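Local atomic coordinates of Mypaa.01249.c (Mycobacterium paratuberculosis, PDB entry 3RD5), a protein that probably acts as an oxidoreductase of the short-chain dehydrogenase/reductase family, though its substrate is not known. Residues A[177-182]-A[190-195]. Numbering follows the deposited sequence.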
loop_
_atom_site.group_PDB
_atom_site.type_symbol
_atom_site.label_atom_id
_atom_site.label_comp_id
_atom_site.label_asym_id
_atom_site.label_seq_id
_atom_site.Cartn_x
_atom_site.Cartn_y
_atom_site.Cartn_z
ATOM N N SER A 177 -4.614 7.634 -7.647
ATOM C CA SER A 177 -4.976 8.541 -8.755
ATOM C C SER A 177 -4.653 9.988 -8.434
ATOM O O SER A 177 -4.083 10.706 -9.252
ATOM C CB SER A 177 -6.459 8.415 -9.074
ATOM O OG SER A 177 -6.763 7.131 -9.585
ATOM N N GLU A 178 -5.034 10.438 -7.231
ATOM C CA GLU A 178 -4.805 11.832 -6.866
ATOM C C GLU A 178 -3.324 12.098 -6.634
ATOM O O GLU A 178 -2.825 13.146 -7.017
ATOM C CB GLU A 178 -5.663 12.251 -5.685
ATOM C CG GLU A 178 -5.462 13.667 -5.175
ATOM C CD GLU A 178 -5.893 14.778 -6.080
ATOM O OE1 GLU A 178 -6.464 14.520 -7.149
ATOM O OE2 GLU A 178 -5.656 15.948 -5.654
ATOM N N LEU A 179 -2.615 11.147 -6.050
ATOM C CA LEU A 179 -1.155 11.294 -5.864
ATOM C C LEU A 179 -0.511 11.453 -7.250
ATOM O O LEU A 179 0.322 12.346 -7.464
ATOM C CB LEU A 179 -0.555 10.083 -5.134
ATOM C CG LEU A 179 0.958 10.106 -4.961
ATOM C CD1 LEU A 179 1.485 11.392 -4.291
ATOM C CD2 LEU A 179 1.402 8.891 -4.160
ATOM N N GLN A 180 -0.881 10.615 -8.226
ATOM C CA GLN A 180 -0.290 10.759 -9.540
ATOM C C GLN A 180 -0.619 12.111 -10.156
ATOM O O GLN A 180 0.251 12.745 -10.767
ATOM C CB GLN A 180 -0.708 9.614 -10.464
ATOM C CG GLN A 180 -0.000 9.707 -11.830
ATOM C CD GLN A 180 1.489 9.582 -11.699
ATOM O OE1 GLN A 180 1.992 8.562 -11.266
ATOM N NE2 GLN A 180 2.225 10.619 -12.112
ATOM N N ARG A 181 -1.864 12.566 -10.002
ATOM C CA ARG A 181 -2.250 13.893 -10.553
ATOM C C ARG A 181 -1.344 14.977 -9.967
ATOM O O ARG A 181 -0.860 15.858 -10.715
ATOM C CB ARG A 181 -3.695 14.202 -10.270
ATOM C CG ARG A 181 -4.201 15.440 -10.977
ATOM C CD ARG A 181 -5.593 15.809 -10.522
ATOM N NE ARG A 181 -5.631 16.331 -9.170
ATOM C CZ ARG A 181 -5.248 17.560 -8.818
ATOM N NH1 ARG A 181 -4.787 18.430 -9.736
ATOM N NH2 ARG A 181 -5.341 17.958 -7.550
ATOM N N ARG A 182 -1.097 14.920 -8.671
ATOM C CA ARG A 182 -0.249 15.905 -8.010
ATOM C C ARG A 182 1.214 15.809 -8.407
ATOM O O ARG A 182 1.894 16.834 -8.563
ATOM C CB ARG A 182 -0.444 15.811 -6.509
ATOM C CG ARG A 182 -1.768 16.409 -6.064
ATOM C CD ARG A 182 -2.017 16.130 -4.603
ATOM N NE ARG A 182 -3.208 16.770 -4.070
ATOM C CZ ARG A 182 -3.207 17.861 -3.295
ATOM N NH1 ARG A 182 -2.095 18.445 -2.961
ATOM N NH2 ARG A 182 -4.336 18.318 -2.781
ATOM N N LEU A 190 8.436 10.975 -10.221
ATOM C CA LEU A 190 7.873 9.858 -9.450
ATOM C C LEU A 190 6.565 9.402 -10.036
ATOM O O LEU A 190 5.791 10.204 -10.583
ATOM C CB LEU A 190 7.660 10.231 -7.981
ATOM C CG LEU A 190 8.887 10.646 -7.173
ATOM C CD1 LEU A 190 8.454 11.122 -5.763
ATOM C CD2 LEU A 190 9.903 9.515 -7.082
ATOM N N ARG A 191 6.297 8.112 -9.882
ATOM C CA ARG A 191 5.001 7.506 -10.278
ATOM C C ARG A 191 4.316 6.920 -9.056
ATOM O O ARG A 191 4.964 6.396 -8.140
ATOM C CB ARG A 191 5.167 6.410 -11.328
ATOM C CG ARG A 191 5.427 6.950 -12.664
ATOM C CD ARG A 191 5.849 5.844 -13.625
ATOM N NE ARG A 191 7.273 5.544 -13.458
ATOM C CZ ARG A 191 7.964 4.765 -14.272
ATOM N NH1 ARG A 191 7.343 4.062 -15.209
ATOM N NH2 ARG A 191 9.282 4.681 -14.120
ATOM N N ALA A 192 2.993 6.972 -9.072
ATOM C CA ALA A 192 2.125 6.273 -8.120
ATOM C C ALA A 192 1.373 5.183 -8.841
ATOM O O ALA A 192 0.682 5.438 -9.821
ATOM C CB ALA A 192 1.128 7.285 -7.468
ATOM N N LEU A 193 1.505 3.951 -8.346
ATOM C CA LEU A 193 0.918 2.754 -8.958
ATOM C C LEU A 193 0.186 1.983 -7.906
ATOM O O LEU A 193 0.386 2.169 -6.704
ATOM C CB LEU A 193 2.036 1.859 -9.556
ATOM C CG LEU A 193 3.035 2.552 -10.477
ATOM C CD1 LEU A 193 4.201 1.611 -10.873
ATOM C CD2 LEU A 193 2.337 3.045 -11.726
ATOM N N ALA A 194 -0.679 1.075 -8.329
ATOM C CA ALA A 194 -1.378 0.189 -7.409
ATOM C C ALA A 194 -1.337 -1.240 -7.916
ATOM O O ALA A 194 -1.098 -1.494 -9.093
ATOM C CB ALA A 194 -2.860 0.669 -7.202
ATOM N N ALA A 195 -1.556 -2.185 -6.997
ATOM C CA ALA A 195 -1.623 -3.618 -7.291
ATOM C C ALA A 195 -2.633 -4.242 -6.372
ATOM O O ALA A 195 -2.958 -3.695 -5.313
ATOM C CB ALA A 195 -0.223 -4.286 -7.077
HETATM O O HOH W 1 5.257 11.501 -12.751
#
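Gln180, on segment 177-182 of helix 161-185, bonds strand 191-195 directly at Ala192 through OE1, while its NE2 is linked through a water to Leu190, just ahead of the strand. OE1 accepts the backbone N-H of Ala192, N to OE1 2.9 Å. The bond is nearly straight at 171°, with the donor tilted 29° from the carbonyl plane. With CG anti to the backbone N, a bend at chi2 turns the amide back toward the strand. OE1 also lies against the backbone of Arg191, 3.3 Å from its CA. At the other end NE2 donates to the water, which in turn donates to Leu190 O at 2.6 Å; NE2 also bonds Thr184 one turn on.

The apolar part is small. Ala192 CB points at the helix and meets the isobutyl group of Leu179, 3.7 Å from its CD2, consistent with the close approach of the segment axes, 7.4 Å.

Within the helix, on the flank turned from the strand, Glu178 and Arg181 form a side-on salt bridge, NE to OE1 and NH2 to OE2.

Helix and strand run nearly antiparallel (165°), as consecutive elements of a Rossmann-type SDR fold. The strand lies between strands 133-137 and 248-251 of the central sheet, and helix 271-285 packs against Glu178 and Leu179.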